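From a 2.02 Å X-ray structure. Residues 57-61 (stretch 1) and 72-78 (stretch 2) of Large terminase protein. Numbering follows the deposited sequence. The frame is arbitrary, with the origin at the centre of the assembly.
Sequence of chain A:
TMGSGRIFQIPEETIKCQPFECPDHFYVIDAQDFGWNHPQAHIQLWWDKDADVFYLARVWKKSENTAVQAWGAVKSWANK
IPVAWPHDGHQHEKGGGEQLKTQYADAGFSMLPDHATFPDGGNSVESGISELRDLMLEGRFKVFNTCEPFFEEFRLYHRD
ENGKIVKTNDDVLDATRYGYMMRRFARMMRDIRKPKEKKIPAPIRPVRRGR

Stretch 1, residues 57-61: ARVWK
Stretch 2 72-78: GAVKSWA

How do the two backbones lie? Residues 57-61 form a strand, extended from Arg 58 to Lys 61 with phi near -138° and psi near 130-140°, while Ala 57 is at -98/-29. The helix of 72-78 runs nearly antiparallel to it, at 168°, with axes 9.7 Å apart. Arg 58 CA lies 7.9 Å from Trp 77 CA, and Trp 60 CA lies 7.3 Å from Val 74 CA. The helix is kinked at Ser 76 and Trp 77, whose N atoms lack a bond to the turn before; Val 74 is at -128/-2. Trp 77 N reaches Val 74 O, three residues back, at 3.0 Å, and Ala 78 N bonds to Val 74 O at 2.8 Å.

What does the Trp 77 ring pack against? With chi1 48° (p) and chi2 -90°, its face receives Arg 58 CB (rotamer m, m, t, chi4 -93°), 3.3 Å from the six-membered ring centroid and 6° off the normal, a CH-pi contact.

Which apolar contacts complete the interface? Arg 58 and Trp 60 (chi1 t, chi2 81°) point CA-to-CB toward the helix, and Val 59 between them points away. Ala 73 CB covers one face of the Trp 60 ring, 3.4 Å from Trp 60 NE1. Trp 60 CB meets Val 74 CG1 (chi1 m) at 3.5 Å and, at the Trp 77 ring edge, Trp 77 CZ2 at 4.2 Å.

Does any hydrogen bond cross? None does; packing alone joins the stretches, burying 285 Å², both sides summed. Inside stretch 1, Arg 58 NH1 donates to Ala 57 O at 3.2 Å.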

# COMPACT_ATOMS: atom_id res chain seq x y z
N ALA A 57 7.02 -4.47 -3.87
CA ALA A 57 7.52 -5.01 -5.13
C ALA A 57 6.88 -4.42 -6.39
O ALA A 57 7.51 -4.39 -7.45
CB ALA A 57 7.37 -6.53 -5.12
N ARG A 58 5.63 -3.97 -6.30
CA ARG A 58 4.95 -3.39 -7.45
C ARG A 58 4.16 -2.16 -7.02
O ARG A 58 3.55 -2.16 -5.97
CB ARG A 58 3.99 -4.40 -8.10
CG ARG A 58 4.57 -5.77 -8.41
CD ARG A 58 5.36 -5.73 -9.69
NE ARG A 58 5.72 -7.07 -10.14
CZ ARG A 58 6.86 -7.68 -9.85
NH1 ARG A 58 7.78 -7.08 -9.09
NH2 ARG A 58 7.10 -8.90 -10.31
N VAL A 59 4.20 -1.11 -7.85
CA VAL A 59 3.48 0.13 -7.59
C VAL A 59 2.91 0.68 -8.89
O VAL A 59 3.61 0.77 -9.90
CB VAL A 59 4.39 1.20 -6.97
CG1 VAL A 59 3.76 2.57 -7.09
CG2 VAL A 59 4.69 0.87 -5.51
N TRP A 60 1.62 1.04 -8.85
CA TRP A 60 0.98 1.71 -9.97
C TRP A 60 0.15 2.87 -9.41
O TRP A 60 -0.62 2.70 -8.48
CB TRP A 60 0.10 0.73 -10.76
CG TRP A 60 -0.68 1.36 -11.90
CD1 TRP A 60 -0.22 1.64 -13.16
CD2 TRP A 60 -2.07 1.75 -11.89
NE1 TRP A 60 -1.23 2.19 -13.92
CE2 TRP A 60 -2.37 2.26 -13.17
CE3 TRP A 60 -3.08 1.71 -10.92
CZ2 TRP A 60 -3.63 2.74 -13.50
CZ3 TRP A 60 -4.33 2.19 -11.25
CH2 TRP A 60 -4.60 2.70 -12.53
N LYS A 61 0.35 4.05 -9.98
CA LYS A 61 -0.33 5.25 -9.50
C LYS A 61 -0.82 6.07 -10.69
O LYS A 61 -0.04 6.37 -11.60
CB LYS A 61 0.64 6.08 -8.66
CG LYS A 61 0.07 7.39 -8.15
CD LYS A 61 1.10 8.10 -7.28
CE LYS A 61 0.57 9.45 -6.82
NZ LYS A 61 1.47 10.06 -5.81
N GLY A 72 -6.71 -3.48 -16.05
CA GLY A 72 -5.93 -3.64 -17.26
C GLY A 72 -4.46 -3.28 -17.10
O GLY A 72 -3.59 -3.86 -17.74
N ALA A 73 -4.18 -2.33 -16.22
CA ALA A 73 -2.81 -1.86 -16.01
C ALA A 73 -1.98 -2.74 -15.07
O ALA A 73 -0.75 -2.73 -15.15
CB ALA A 73 -2.80 -0.42 -15.52
N VAL A 74 -2.63 -3.49 -14.18
CA VAL A 74 -1.88 -4.23 -13.15
C VAL A 74 -2.21 -5.72 -13.05
O VAL A 74 -1.60 -6.42 -12.24
CB VAL A 74 -2.06 -3.62 -11.73
CG1 VAL A 74 -1.76 -2.13 -11.73
CG2 VAL A 74 -3.46 -3.89 -11.20
N LYS A 75 -3.16 -6.21 -13.85
CA LYS A 75 -3.63 -7.59 -13.69
C LYS A 75 -2.54 -8.65 -13.84
O LYS A 75 -2.67 -9.74 -13.30
CB LYS A 75 -4.80 -7.92 -14.61
CG LYS A 75 -4.51 -7.83 -16.10
CD LYS A 75 -5.78 -8.06 -16.89
CE LYS A 75 -5.54 -7.91 -18.38
NZ LYS A 75 -4.56 -8.92 -18.87
N SER A 76 -1.48 -8.32 -14.58
CA SER A 76 -0.37 -9.25 -14.78
C SER A 76 0.25 -9.67 -13.46
O SER A 76 0.63 -10.83 -13.29
CB SER A 76 0.69 -8.67 -15.73
OG SER A 76 1.19 -7.43 -15.28
N TRP A 77 0.35 -8.73 -12.52
CA TRP A 77 0.86 -9.05 -11.18
C TRP A 77 -0.22 -9.10 -10.08
O TRP A 77 -0.04 -9.77 -9.05
CB TRP A 77 2.04 -8.14 -10.77
CG TRP A 77 1.88 -6.65 -10.98
CD1 TRP A 77 2.22 -5.93 -12.10
CD2 TRP A 77 1.37 -5.69 -10.03
NE1 TRP A 77 1.94 -4.60 -11.91
CE2 TRP A 77 1.42 -4.42 -10.65
CE3 TRP A 77 0.87 -5.78 -8.73
CZ2 TRP A 77 1.00 -3.26 -10.01
CZ3 TRP A 77 0.45 -4.61 -8.09
CH2 TRP A 77 0.51 -3.38 -8.73
N ALA A 78 -1.34 -8.42 -10.30
CA ALA A 78 -2.40 -8.33 -9.30
C ALA A 78 -3.35 -9.53 -9.31
O ALA A 78 -4.11 -9.72 -8.37
CB ALA A 78 -3.18 -7.03 -9.47